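Local atomic coordinates of cysteine desulfurase (PDB entry 5B89), a protein that probably catalyses the pyridoxal-phosphate-dependent removal of sulfur from L-cysteine, passing it to a sulfur carrier and releasing L-alanine. Residues F97-F102 against V246-E251; G204-V209 against A227-F232; V347-P352 against G388-S393. All coordinates share one frame; numbering follows the deposited sequence.

Interaction 1 (F97-F102 against V246-E251); sequences FEEIVF and VLYIRE
The Tyr-248 ring meets the carboxylate of Glu-99 at its edge, with OE2 of Glu-99 near the ring plane and 3.5 Å from CE1 of Tyr-248. The two side chains run side by side in the same direction, their planes 78° apart. One face of the ring takes the backbone N of Arg-250, set toward the rim. The Phe-102 ring is approached obliquely by Val-246, whose CG2 lies 4.1 Å from CE1 of Phe-102.

Strand 100-103, outermost of the sheet within this chain, pairs antiparallel with strand 245-249. Val-101 and Leu-247 form the hydrogen-bonded pair, with Val-101 N to Leu-247 O and Leu-247 N to Val-101 O both at 2.8 Å. Beta-branched residues suit an extended backbone; here CG2 of Val-101 also packs on CD1 of Ile-249 at 3.9 Å. Ile-100, Tyr-248, Val-246 and Phe-102 share the other face, where helix 73-93 covers Ile-100 and Phe-102.

Glu-99, at the end of a 3-10 turn, is held twice by the 246-251 segment, once through its carbonyl and once through its carboxylate. Glu-99 O accepts from Ile-249 N at 2.9 Å. CG stands beside the backbone N (chi1 -66°) and the chain runs on extended, so that Glu-99 OE1 accepts from Glu-251 N at 2.8 Å, on the anti side of the carboxylate.

The buried carboxylate thus serves the N-H of Glu-251, just past the paired strand, and through OE2 that of Lys-96, just before the 3-10 turn. Glu-251 lies close by with like charge, and its salt bridge to Lys-96 probably eases the repulsion.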
ATOM      1  N   PHE B  97      12.994  12.714 -10.301  1.00 12.49           N
ATOM      2  CA  PHE B  97      12.463  11.309 -10.377  1.00 11.80           C
ATOM      3  C   PHE B  97      12.925  10.482  -9.246  1.00 12.41           C
ATOM      4  O   PHE B  97      12.083   9.786  -8.592  1.00 13.04           O
ATOM      5  CB  PHE B  97      13.025  10.735 -11.697  1.00 13.13           C
ATOM      6  CG  PHE B  97      12.569   9.303 -11.986  1.00 13.24           C
ATOM      7  CD1 PHE B  97      11.383   9.083 -12.651  1.00 13.46           C
ATOM      8  CD2 PHE B  97      13.347   8.231 -11.636  1.00 14.88           C
ATOM      9  CE1 PHE B  97      11.017   7.757 -12.946  1.00 14.74           C
ATOM     10  CE2 PHE B  97      12.931   6.913 -11.898  1.00 15.70           C
ATOM     11  CZ  PHE B  97      11.792   6.740 -12.575  1.00 14.40           C
ATOM     12  N   GLU B  98      14.206  10.412  -8.933  1.00 12.32           N
ATOM     13  CA  GLU B  98      14.716   9.509  -7.969  1.00 13.10           C
ATOM     14  C   GLU B  98      14.398   9.780  -6.481  1.00 11.79           C
ATOM     15  O   GLU B  98      14.683   8.979  -5.639  1.00 12.45           O
ATOM     16  CB  GLU B  98      16.230   9.351  -8.110  1.00 16.03           C
ATOM     17  CG  GLU B  98      17.025  10.588  -7.980  1.00 19.98           C
ATOM     18  CD  GLU B  98      17.279  11.204  -9.356  1.00 20.96           C
ATOM     19  OE1 GLU B  98      16.448  11.283 -10.310  1.00 18.45           O
ATOM     20  OE2 GLU B  98      18.449  11.802  -9.338  1.00 30.52           O
ATOM     21  N   GLU B  99      13.837  10.973  -6.295  1.00 10.91           N
ATOM     22  CA  GLU B  99      13.490  11.393  -4.937  1.00 10.94           C
ATOM     23  C   GLU B  99      12.044  10.981  -4.548  1.00 12.49           C
ATOM     24  O   GLU B  99      11.639  11.297  -3.411  1.00 11.78           O
ATOM     25  CB  GLU B  99      13.598  12.905  -4.795  1.00 12.04           C
ATOM     26  CG  GLU B  99      15.051  13.411  -4.930  1.00 12.29           C
ATOM     27  CD  GLU B  99      15.213  14.936  -5.063  1.00 11.28           C
ATOM     28  OE1 GLU B  99      16.191  15.471  -4.345  1.00 13.32           O
ATOM     29  OE2 GLU B  99      14.400  15.589  -5.745  1.00 11.86           O
ATOM     30  N   ILE B 100      11.323  10.367  -5.481  1.00 10.33           N
ATOM     31  CA  ILE B 100       9.915   9.943  -5.235  1.00 10.13           C
ATOM     32  C   ILE B 100       9.810   8.483  -4.890  1.00 10.28           C
ATOM     33  O   ILE B 100      10.286   7.655  -5.703  1.00 11.41           O
ATOM     34  CB  ILE B 100       9.021  10.278  -6.397  1.00 10.01           C
ATOM     35  CG1 ILE B 100       9.007  11.794  -6.757  1.00 10.82           C
ATOM     36  CG2 ILE B 100       7.627   9.714  -6.240  1.00 10.34           C
ATOM     37  CD1 ILE B 100       8.526  12.603  -5.594  1.00 11.54           C
ATOM     38  N   VAL B 101       9.263   8.171  -3.710  1.00  9.53           N
ATOM     39  CA  VAL B 101       9.016   6.774  -3.283  1.00 10.20           C
ATOM     40  C   VAL B 101       7.500   6.614  -3.158  1.00 10.19           C
ATOM     41  O   VAL B 101       6.809   7.427  -2.540  1.00 10.33           O
ATOM     42  CB  VAL B 101       9.684   6.501  -1.964  1.00 10.91           C
ATOM     43  CG1 VAL B 101       9.389   5.129  -1.315  1.00 12.51           C
ATOM     44  CG2 VAL B 101      11.238   6.655  -2.061  1.00 14.75           C
ATOM     45  N   PHE B 102       6.951   5.517  -3.682  1.00  9.81           N
ATOM     46  CA  PHE B 102       5.563   5.203  -3.477  1.00  9.92           C
ATOM     47  C   PHE B 102       5.375   4.356  -2.244  1.00 10.00           C
ATOM     48  O   PHE B 102       6.071   3.383  -1.967  1.00 10.98           O
ATOM     49  CB  PHE B 102       4.977   4.514  -4.711  1.00  9.99           C
ATOM     50  CG  PHE B 102       4.863   5.406  -5.910  1.00  9.42           C
ATOM     51  CD1 PHE B 102       4.003   6.489  -5.850  1.00 10.81           C
ATOM     52  CD2 PHE B 102       5.545   5.179  -7.104  1.00 10.45           C
ATOM     53  CE1 PHE B 102       3.861   7.344  -6.928  1.00 11.29           C
ATOM     54  CE2 PHE B 102       5.358   6.022  -8.188  1.00 11.89           C
ATOM     55  CZ  PHE B 102       4.496   7.060  -8.144  1.00 11.68           C
ATOM     56  N   VAL B 246       2.800   9.030  -1.361  1.00  8.43           N
ATOM     57  CA  VAL B 246       4.118   9.483  -1.826  1.00 10.01           C
ATOM     58  C   VAL B 246       4.956   9.898  -0.634  1.00 10.54           C
ATOM     59  O   VAL B 246       4.452  10.499   0.296  1.00  9.90           O
ATOM     60  CB  VAL B 246       3.941  10.639  -2.835  1.00  9.54           C
ATOM     61  CG1 VAL B 246       5.310  11.271  -3.163  1.00 11.57           C
ATOM     62  CG2 VAL B 246       3.239  10.208  -4.069  1.00 10.37           C
ATOM     63  N   LEU B 247       6.218   9.499  -0.695  1.00 10.28           N
ATOM     64  CA  LEU B 247       7.255   9.999   0.181  1.00 11.18           C
ATOM     65  C   LEU B 247       8.347  10.595  -0.698  1.00  9.99           C
ATOM     66  O   LEU B 247       9.005   9.899  -1.494  1.00 10.61           O
ATOM     67  CB  LEU B 247       7.815   8.963   1.098  1.00 11.50           C
ATOM     68  CG  LEU B 247       9.037   9.414   1.994  1.00 12.04           C
ATOM     69  CD1 LEU B 247       8.615  10.532   2.837  1.00 13.88           C
ATOM     70  CD2 LEU B 247       9.577   8.227   2.742  1.00 14.04           C
ATOM     71  N   TYR B 248       8.556  11.923  -0.549  1.00  9.30           N
ATOM     72  CA  TYR B 248       9.715  12.579  -1.128  1.00  9.45           C
ATOM     73  C   TYR B 248      10.832  12.582  -0.174  1.00  9.87           C
ATOM     74  O   TYR B 248      10.671  12.899   1.004  1.00  9.98           O
ATOM     75  CB  TYR B 248       9.338  14.050  -1.429  1.00 10.40           C
ATOM     76  CG  TYR B 248      10.489  15.035  -1.659  1.00 10.23           C
ATOM     77  CD1 TYR B 248      11.181  15.036  -2.853  1.00 11.96           C
ATOM     78  CD2 TYR B 248      10.887  15.838  -0.662  1.00 13.22           C
ATOM     79  CE1 TYR B 248      12.157  15.936  -3.075  1.00 11.73           C
ATOM     80  CE2 TYR B 248      11.890  16.725  -0.860  1.00 12.45           C
ATOM     81  CZ  TYR B 248      12.525  16.738  -2.060  1.00 11.86           C
ATOM     82  OH  TYR B 248      13.602  17.651  -2.365  1.00 12.82           O
ATOM     83  N   ILE B 249      11.984  12.146  -0.695  1.00  9.44           N
ATOM     84  CA  ILE B 249      13.279  12.122   0.024  1.00 10.22           C
ATOM     85  C   ILE B 249      14.271  12.911  -0.741  1.00 10.93           C
ATOM     86  O   ILE B 249      14.682  12.564  -1.856  1.00 10.52           O
ATOM     87  CB  ILE B 249      13.806  10.707   0.175  1.00 10.65           C
ATOM     88  CG1 ILE B 249      12.794   9.766   0.867  1.00 11.67           C
ATOM     89  CG2 ILE B 249      15.157  10.706   0.861  1.00 11.50           C
ATOM     90  CD1 ILE B 249      13.171   8.315   0.837  1.00 14.18           C
ATOM     91  N   ARG B 250      14.655  14.091  -0.209  1.00 10.92           N
ATOM     92  CA  ARG B 250      15.675  14.871  -0.939  1.00 12.99           C
ATOM     93  C   ARG B 250      17.031  14.123  -1.003  1.00 11.18           C
ATOM     94  O   ARG B 250      17.433  13.443  -0.095  1.00 11.06           O
ATOM     95  CB  ARG B 250      15.824  16.187  -0.130  1.00 13.96           C
ATOM     96  CG  ARG B 250      16.725  17.214  -0.819  1.00 16.64           C
ATOM     97  CD  ARG B 250      16.535  18.653  -0.425  1.00 20.40           C
ATOM     98  NE  ARG B 250      17.118  18.735   0.811  1.00 22.03           N
ATOM     99  CZ  ARG B 250      18.377  19.181   1.048  1.00 34.64           C
ATOM    100  NH1 ARG B 250      19.241  19.423   0.038  1.00 34.20           N
ATOM    101  NH2 ARG B 250      18.787  19.328   2.331  1.00 36.21           N
ATOM    102  N   GLU B 251      17.608  14.273  -2.195  1.00 11.95           N
ATOM    103  CA  GLU B 251      18.771  13.466  -2.526  1.00 13.67           C
ATOM    104  C   GLU B 251      19.939  13.544  -1.570  1.00 14.53           C
ATOM    105  O   GLU B 251      20.690  12.596  -1.380  1.00 14.99           O
ATOM    106  CB  GLU B 251      19.219  13.751  -3.967  1.00 18.12           C
ATOM    107  CG  GLU B 251      19.750  15.093  -4.251  1.00 19.60           C
ATOM    108  CD  GLU B 251      20.172  15.317  -5.721  1.00 26.03           C
ATOM    109  OE1 GLU B 251      20.334  14.336  -6.451  1.00 29.34           O
ATOM    110  OE2 GLU B 251      20.279  16.487  -6.080  1.00 36.77           O
TER

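Interaction 2 (G204-V209 against A227-F232); sequences GAIFVV and ADFLAF
Ala-227 starts the second segment against two side chains: its CB lies 4.1 Å from CG2 of Val-209, an ordinary apolar contact, and its CA sits at the edge of the Phe-207 ring.

Asp-228 follows, and its carboxylate does a backbone's work. Asp-228 OD2 accepts from Phe-207 N at 2.9 Å, on the anti side and nearly straight (165°), where regular parallel pairing would have used the carbonyl of Ala-227. A water bridges OD2 to Ala-205 O, and OD1 is salt-bridged to Arg-250. The N-H groups of Asp-228 and Phe-229 both converge on Phe-207 O, at 2.9 and 3.2 Å. An alanine at Asp-228 would probably leave the N-H of Phe-207 without its acceptor and deprive Arg-250 of an acidic partner.

Phe-229 turns its ring edge to Ile-206, whose CG2 is 3.9 Å from CE1 of Phe-229, and packs against helix 106-117. Its O receives Val-209 N. Leu-230 lies on the other face: its CG stands anti to the backbone N (chi1 -176°), near Val-209 O, and beyond it CD1 of Leu-230 lies 3.9 Å from CB of Val-209. Ala-231 N closes the pairing on Val-209 O at 3.0 Å, and its small side chain fits against Thr-106 and Ser-109 of the same helix.

Such neighbouring parallel strands, covered by helix 193-203 over Phe-207 and helix 106-117 over Phe-229, belong to the central sheet of the large domain of fold-type I pyridoxal-phosphate enzymes; at their C-terminal ends stand Asp-210 and Ser-233 of the cofactor pocket.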
ATOM      1  N   GLY B 204      19.830  24.434  10.549  1.00 17.15           N
ATOM      2  CA  GLY B 204      20.365  23.068  10.365  1.00 18.53           C
ATOM      3  C   GLY B 204      19.464  21.936  10.848  1.00 17.74           C
ATOM      4  O   GLY B 204      19.953  20.849  11.110  1.00 19.26           O
ATOM      5  N   ALA B 205      18.116  22.130  10.923  1.00 14.11           N
ATOM      6  CA  ALA B 205      17.185  21.088  11.308  1.00 15.41           C
ATOM      7  C   ALA B 205      16.665  20.402  10.019  1.00 15.88           C
ATOM      8  O   ALA B 205      16.386  21.086   9.041  1.00 17.63           O
ATOM      9  CB  ALA B 205      15.990  21.730  12.029  1.00 15.22           C
ATOM     10  N   ILE B 206      16.461  19.108  10.101  1.00 14.64           N
ATOM     11  CA  ILE B 206      15.781  18.357   9.019  1.00 14.31           C
ATOM     12  C   ILE B 206      14.290  18.838   9.015  1.00 13.36           C
ATOM     13  O   ILE B 206      13.727  18.937  10.086  1.00 14.80           O
ATOM     14  CB  ILE B 206      15.885  16.905   9.230  1.00 14.47           C
ATOM     15  CG1 ILE B 206      17.362  16.469   9.128  1.00 14.62           C
ATOM     16  CG2 ILE B 206      14.973  16.132   8.195  1.00 13.25           C
ATOM     17  CD1 ILE B 206      17.577  15.088   9.659  1.00 19.18           C
ATOM     18  N   PHE B 207      13.772  19.119   7.827  1.00 12.09           N
ATOM     19  CA  PHE B 207      12.376  19.621   7.680  1.00 12.02           C
ATOM     20  C   PHE B 207      11.449  18.567   6.962  1.00 11.51           C
ATOM     21  O   PHE B 207      11.733  18.278   5.816  1.00 12.16           O
ATOM     22  CB  PHE B 207      12.431  20.939   6.950  1.00 12.05           C
ATOM     23  CG  PHE B 207      11.122  21.755   7.052  1.00 10.85           C
ATOM     24  CD1 PHE B 207      10.558  22.042   8.281  1.00 14.59           C
ATOM     25  CD2 PHE B 207      10.522  22.187   5.884  1.00 12.31           C
ATOM     26  CE1 PHE B 207       9.377  22.812   8.323  1.00 14.14           C
ATOM     27  CE2 PHE B 207       9.365  22.916   5.907  1.00 12.24           C
ATOM     28  CZ  PHE B 207       8.801  23.262   7.111  1.00 12.57           C
ATOM     29  N   VAL B 208      10.485  18.171   7.691  1.00 10.89           N
ATOM     30  CA  VAL B 208       9.491  17.177   7.231  1.00 10.08           C
ATOM     31  C   VAL B 208       8.137  17.845   7.101  1.00 10.95           C
ATOM     32  O   VAL B 208       7.647  18.452   8.066  1.00 11.82           O
ATOM     33  CB  VAL B 208       9.429  16.063   8.205  1.00 10.51           C
ATOM     34  CG1 VAL B 208       8.438  14.952   7.776  1.00 12.15           C
ATOM     35  CG2 VAL B 208      10.770  15.400   8.508  1.00 12.39           C
ATOM     36  N   VAL B 209       7.522  17.670   5.930  1.00 10.60           N
ATOM     37  CA  VAL B 209       6.234  18.347   5.644  1.00 10.42           C
ATOM     38  C   VAL B 209       5.139  17.226   5.430  1.00 10.94           C
ATOM     39  O   VAL B 209       5.285  16.387   4.528  1.00 11.41           O
ATOM     40  CB  VAL B 209       6.266  19.257   4.454  1.00 10.80           C
ATOM     41  CG1 VAL B 209       4.939  19.921   4.186  1.00 11.34           C
ATOM     42  CG2 VAL B 209       7.335  20.336   4.648  1.00 12.65           C
ATOM     43  N   ALA B 227      11.624  21.639   1.823  1.00 11.91           N
ATOM     44  CA  ALA B 227      11.431  20.299   2.356  1.00 11.56           C
ATOM     45  C   ALA B 227      12.633  19.350   2.141  1.00 10.32           C
ATOM     46  O   ALA B 227      13.183  19.308   1.091  1.00 12.31           O
ATOM     47  CB  ALA B 227      10.152  19.664   1.697  1.00 13.02           C
ATOM     48  N   ASP B 228      12.931  18.622   3.196  1.00 11.87           N
ATOM     49  CA  ASP B 228      13.829  17.485   3.130  1.00 11.35           C
ATOM     50  C   ASP B 228      13.043  16.153   2.924  1.00 12.38           C
ATOM     51  O   ASP B 228      13.521  15.263   2.219  1.00 13.05           O
ATOM     52  CB  ASP B 228      14.673  17.384   4.367  1.00 12.04           C
ATOM     53  CG  ASP B 228      15.630  18.641   4.496  1.00 13.03           C
ATOM     54  OD1 ASP B 228      16.250  19.005   3.501  1.00 15.03           O
ATOM     55  OD2 ASP B 228      15.620  19.137   5.633  1.00 14.93           O
ATOM     56  N   PHE B 229      11.882  16.064   3.559  1.00 11.08           N
ATOM     57  CA  PHE B 229      10.949  14.923   3.364  1.00 10.67           C
ATOM     58  C   PHE B 229       9.619  15.544   3.248  1.00 11.27           C
ATOM     59  O   PHE B 229       9.267  16.520   3.932  1.00 11.12           O
ATOM     60  CB  PHE B 229      11.016  13.977   4.520  1.00 11.64           C
ATOM     61  CG  PHE B 229      12.357  13.329   4.689  1.00 10.70           C
ATOM     62  CD1 PHE B 229      13.342  13.956   5.371  1.00 11.07           C
ATOM     63  CD2 PHE B 229      12.596  12.056   4.204  1.00 11.75           C
ATOM     64  CE1 PHE B 229      14.583  13.336   5.510  1.00 13.48           C
ATOM     65  CE2 PHE B 229      13.845  11.443   4.301  1.00 11.72           C
ATOM     66  CZ  PHE B 229      14.803  12.077   4.971  1.00 12.32           C
ATOM     67  N   LEU B 230       8.779  14.901   2.408  1.00  9.73           N
ATOM     68  CA  LEU B 230       7.388  15.384   2.201  1.00  9.49           C
ATOM     69  C   LEU B 230       6.490  14.227   1.903  1.00  9.98           C
ATOM     70  O   LEU B 230       6.920  13.358   1.152  1.00 11.39           O
ATOM     71  CB  LEU B 230       7.299  16.452   1.189  1.00 10.64           C
ATOM     72  CG  LEU B 230       5.927  17.097   0.961  1.00 10.87           C
ATOM     73  CD1 LEU B 230       6.051  18.522   0.594  1.00 12.47           C
ATOM     74  CD2 LEU B 230       5.186  16.364  -0.119  1.00 12.84           C
ATOM     75  N   ALA B 231       5.319  14.201   2.528  1.00 10.09           N
ATOM     76  CA  ALA B 231       4.388  13.020   2.353  1.00  9.09           C
ATOM     77  C   ALA B 231       3.041  13.555   1.889  1.00 10.44           C
ATOM     78  O   ALA B 231       2.601  14.626   2.307  1.00 10.60           O
ATOM     79  CB  ALA B 231       4.206  12.353   3.703  1.00 10.67           C
ATOM     80  N   PHE B 232       2.390  12.848   0.980  1.00  9.19           N
ATOM     81  CA  PHE B 232       0.990  13.087   0.646  1.00  9.54           C
ATOM     82  C   PHE B 232       0.295  11.819   0.234  1.00  8.83           C
ATOM     83  O   PHE B 232       0.937  10.806   0.056  1.00  9.50           O
ATOM     84  CB  PHE B 232       0.813  14.201  -0.334  1.00  9.42           C
ATOM     85  CG  PHE B 232       1.242  13.950  -1.732  1.00  9.21           C
ATOM     86  CD1 PHE B 232       0.308  13.463  -2.646  1.00 11.71           C
ATOM     87  CD2 PHE B 232       2.504  14.257  -2.200  1.00 10.24           C
ATOM     88  CE1 PHE B 232       0.594  13.312  -3.945  1.00 11.35           C
ATOM     89  CE2 PHE B 232       2.786  14.118  -3.524  1.00 10.93           C
ATOM     90  CZ  PHE B 232       1.830  13.599  -4.422  1.00 11.08           C
TER
HETATM   91  O   HOH W   1      16.370  21.921   6.289  1.00 24.57           O

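Interaction 3 (V347-P352 against G388-S393); sequences VSFNVP and GTVRAS. With ALA (alanine), chain H.
Arg-391 leaves its strand beside Ser-348, its non-hydrogen-bonded partner, and both its CB and its CG lie 3.8 Å from OG of Ser-348. CG and CD continue outward in an extended run (chi1 and chi2 both -173°), and a bend at chi3 of 71° then turns NE. At the tip the guanidinium grips the carboxylate of the bound alanine with one bond to each oxygen: Arg-391 NH1 to alanine O at 2.8 Å, in the guanidinium plane, and Arg-391 NH2 to alanine OXT at 3.1 Å. NH1 also donates to Asn-185 O, which probably helps to fix the rotation of the group, and Asn-185 ND2 binds the same ligand.

The hydroxyls of Ser-348 and Thr-389 also approach each other, Thr-389 OG1 lying 3.0 Å from Ser-348 OG, and each has a partner outside, His-375 NE2 and Ala-186 O respectively.

Val-347 with Ala-392 and Phe-349 with Val-390 are the antiparallel hydrogen-bonded pairs, and their face is apolar. CG of Phe-349 takes the crowded position between backbone N and carbonyl carbon (chi1 60°), and the ring lies across Val-390, whose CB makes a CH-pi contact 3.8 Å from the centroid of the Phe-349 ring. CG1 of Val-390 touches CZ of Phe-349 at 3.5 Å. Helix 356-365 packs on Val-390 and helix 400-415 on Phe-349. Where the pairing ends, Asn-350 extends it with its side chain, ND2 to Gly-388 O at 3.0 Å.

An antiparallel strand of the small C-terminal domain, projecting an arginine to bind the amino acid's carboxylate, is a hallmark of fold-type I pyridoxal-phosphate enzymes.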
ATOM      1  N   VAL B 347     -14.178  23.599   6.749  1.00 14.45           N
ATOM      2  CA  VAL B 347     -14.885  24.396   7.785  1.00 14.95           C
ATOM      3  C   VAL B 347     -15.404  23.446   8.816  1.00 13.71           C
ATOM      4  O   VAL B 347     -16.369  22.652   8.570  1.00 13.97           O
ATOM      5  CB  VAL B 347     -16.029  25.172   7.119  1.00 16.02           C
ATOM      6  CG1 VAL B 347     -16.722  25.967   8.238  1.00 17.13           C
ATOM      7  CG2 VAL B 347     -15.523  26.105   6.041  1.00 18.00           C
ATOM      8  N   SER B 348     -14.822  23.449  10.013  1.00 13.69           N
ATOM      9  CA  SER B 348     -15.280  22.756  11.172  1.00 14.76           C
ATOM     10  C   SER B 348     -16.147  23.721  11.959  1.00 15.28           C
ATOM     11  O   SER B 348     -15.878  24.925  12.047  1.00 15.12           O
ATOM     12  CB  SER B 348     -14.091  22.318  12.133  1.00 16.90           C
ATOM     13  OG  SER B 348     -13.560  21.069  11.714  1.00 19.20           O
ATOM     14  N   PHE B 349     -17.219  23.162  12.497  1.00 14.66           N
ATOM     15  CA  PHE B 349     -18.201  23.909  13.244  1.00 16.06           C
ATOM     16  C   PHE B 349     -18.914  23.002  14.227  1.00 17.05           C
ATOM     17  O   PHE B 349     -18.727  21.823  14.250  1.00 15.43           O
ATOM     18  CB  PHE B 349     -19.231  24.574  12.309  1.00 16.49           C
ATOM     19  CG  PHE B 349     -20.019  23.618  11.457  1.00 17.93           C
ATOM     20  CD1 PHE B 349     -19.497  23.138  10.310  1.00 16.07           C
ATOM     21  CD2 PHE B 349     -21.312  23.271  11.778  1.00 17.32           C
ATOM     22  CE1 PHE B 349     -20.193  22.270   9.529  1.00 19.47           C
ATOM     23  CE2 PHE B 349     -22.021  22.406  10.997  1.00 17.53           C
ATOM     24  CZ  PHE B 349     -21.469  21.907   9.865  1.00 19.69           C
ATOM     25  N   ASN B 350     -19.729  23.642  15.052  1.00 18.86           N
ATOM     26  CA  ASN B 350     -20.569  22.930  15.998  1.00 17.24           C
ATOM     27  C   ASN B 350     -21.886  23.670  16.175  1.00 18.78           C
ATOM     28  O   ASN B 350     -21.959  24.826  16.020  1.00 18.61           O
ATOM     29  CB  ASN B 350     -19.934  22.759  17.380  1.00 17.32           C
ATOM     30  CG  ASN B 350     -19.131  21.493  17.516  1.00 17.66           C
ATOM     31  OD1 ASN B 350     -19.569  20.437  17.208  1.00 19.34           O
ATOM     32  ND2 ASN B 350     -17.954  21.632  18.010  1.00 17.76           N
ATOM     33  N   VAL B 351     -22.904  22.918  16.508  1.00 19.43           N
ATOM     34  CA  VAL B 351     -24.211  23.486  16.819  1.00 22.69           C
ATOM     35  C   VAL B 351     -24.422  23.357  18.325  1.00 20.68           C
ATOM     36  O   VAL B 351     -24.420  22.287  18.818  1.00 22.25           O
ATOM     37  CB  VAL B 351     -25.358  22.798  16.075  1.00 21.43           C
ATOM     38  CG1 VAL B 351     -26.681  23.438  16.481  1.00 25.55           C
ATOM     39  CG2 VAL B 351     -25.167  22.902  14.578  1.00 20.03           C
ATOM     40  N   PRO B 352     -24.549  24.479  19.020  1.00 25.46           N
ATOM     41  CA  PRO B 352     -24.710  24.446  20.511  1.00 27.28           C
ATOM     42  C   PRO B 352     -25.901  23.612  20.901  1.00 27.92           C
ATOM     43  O   PRO B 352     -26.953  23.712  20.258  1.00 33.50           O
ATOM     44  CB  PRO B 352     -24.932  25.891  20.848  1.00 28.99           C
ATOM     45  CG  PRO B 352     -24.251  26.647  19.787  1.00 29.28           C
ATOM     46  CD  PRO B 352     -24.565  25.851  18.507  1.00 24.54           C
ATOM     47  N   GLY B 388     -15.209  17.322  19.724  1.00 22.12           N
ATOM     48  CA  GLY B 388     -15.131  17.115  18.310  1.00 21.41           C
ATOM     49  C   GLY B 388     -15.895  18.197  17.585  1.00 19.00           C
ATOM     50  O   GLY B 388     -16.361  19.109  18.175  1.00 19.86           O
ATOM     51  N   THR B 389     -15.977  18.060  16.275  1.00 18.78           N
ATOM     52  CA  THR B 389     -16.644  19.020  15.442  1.00 17.43           C
ATOM     53  C   THR B 389     -17.349  18.351  14.281  1.00 16.15           C
ATOM     54  O   THR B 389     -17.169  17.200  14.037  1.00 15.45           O
ATOM     55  CB  THR B 389     -15.642  20.029  14.780  1.00 20.30           C
ATOM     56  OG1 THR B 389     -14.836  19.357  13.826  1.00 17.90           O
ATOM     57  CG2 THR B 389     -14.730  20.684  15.765  1.00 19.88           C
ATOM     58  N   VAL B 390     -18.155  19.138  13.604  1.00 15.40           N
ATOM     59  CA  VAL B 390     -18.766  18.769  12.357  1.00 14.37           C
ATOM     60  C   VAL B 390     -17.826  19.406  11.342  1.00 13.85           C
ATOM     61  O   VAL B 390     -17.359  20.474  11.558  1.00 15.44           O
ATOM     62  CB  VAL B 390     -20.192  19.317  12.160  1.00 15.54           C
ATOM     63  CG1 VAL B 390     -20.794  18.624  10.954  1.00 16.12           C
ATOM     64  CG2 VAL B 390     -21.027  19.007  13.377  1.00 17.42           C
ATOM     65  N   ARG B 391     -17.545  18.710  10.256  1.00 13.95           N
ATOM     66  CA  ARG B 391     -16.568  19.230   9.271  1.00 14.56           C
ATOM     67  C   ARG B 391     -17.077  19.081   7.866  1.00 13.35           C
ATOM     68  O   ARG B 391     -17.304  17.969   7.391  1.00 14.72           O
ATOM     69  CB  ARG B 391     -15.188  18.518   9.390  1.00 15.70           C
ATOM     70  CG  ARG B 391     -14.063  19.074   8.542  1.00 14.72           C
ATOM     71  CD  ARG B 391     -12.871  18.134   8.666  1.00 15.28           C
ATOM     72  NE  ARG B 391     -13.096  16.868   7.977  1.00 14.16           N
ATOM     73  CZ  ARG B 391     -12.355  15.811   8.063  1.00 15.41           C
ATOM     74  NH1 ARG B 391     -11.276  15.839   8.823  1.00 17.44           N
ATOM     75  NH2 ARG B 391     -12.620  14.665   7.425  1.00 15.98           N
ATOM     76  N   ALA B 392     -17.207  20.215   7.212  1.00 13.12           N
ATOM     77  CA  ALA B 392     -17.557  20.276   5.808  1.00 12.36           C
ATOM     78  C   ALA B 392     -16.259  20.651   5.084  1.00 13.90           C
ATOM     79  O   ALA B 392     -15.617  21.548   5.459  1.00 15.24           O
ATOM     80  CB  ALA B 392     -18.624  21.299   5.538  1.00 14.71           C
ATOM     81  N   SER B 393     -15.889  19.921   4.064  1.00 12.40           N
ATOM     82  CA  SER B 393     -14.660  20.152   3.352  1.00 14.33           C
ATOM     83  C   SER B 393     -14.912  19.973   1.873  1.00 12.95           C
ATOM     84  O   SER B 393     -15.688  19.161   1.454  1.00 14.69           O
ATOM     85  CB  SER B 393     -13.563  19.232   3.843  1.00 14.85           C
ATOM     86  OG  SER B 393     -13.979  17.947   3.771  1.00 13.95           O
TER
HETATM   87  N   ALA H 401      -6.921  13.043   7.144  1.00 34.80           N
HETATM   88  CA  ALA H 401      -8.366  12.539   6.937  1.00 35.96           C
HETATM   89  C   ALA H 401      -9.444  12.966   7.961  1.00 30.14           C
HETATM   90  O   ALA H 401      -9.168  13.980   8.647  1.00 27.35           O
HETATM   91  CB  ALA H 401      -8.540  11.016   6.766  1.00 37.18           C
HETATM   92  OXT ALA H 401     -10.620  12.459   8.089  1.00 37.63           O

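All three contacts are buried strand pairs, but they divide between two sheets. Interactions 1 and 2 belong to the seven-stranded sheet, with centres 11 Å apart; strands 245-249 and 229-233 are neighbours there, and the salt bridge from Arg-250 to Asp-228 ties the two together. Interaction 1 lies at the outer strand and is antiparallel, interaction 2 is inner and parallel; in each, an acidic side chain accepts a backbone N-H across the contact near the end of the regular pairing. Interaction 3 lies about 35 and 30 Å from them, centre to centre, in the four-stranded sheet. Of the three, it alone directs a charged side chain at the bound alanine.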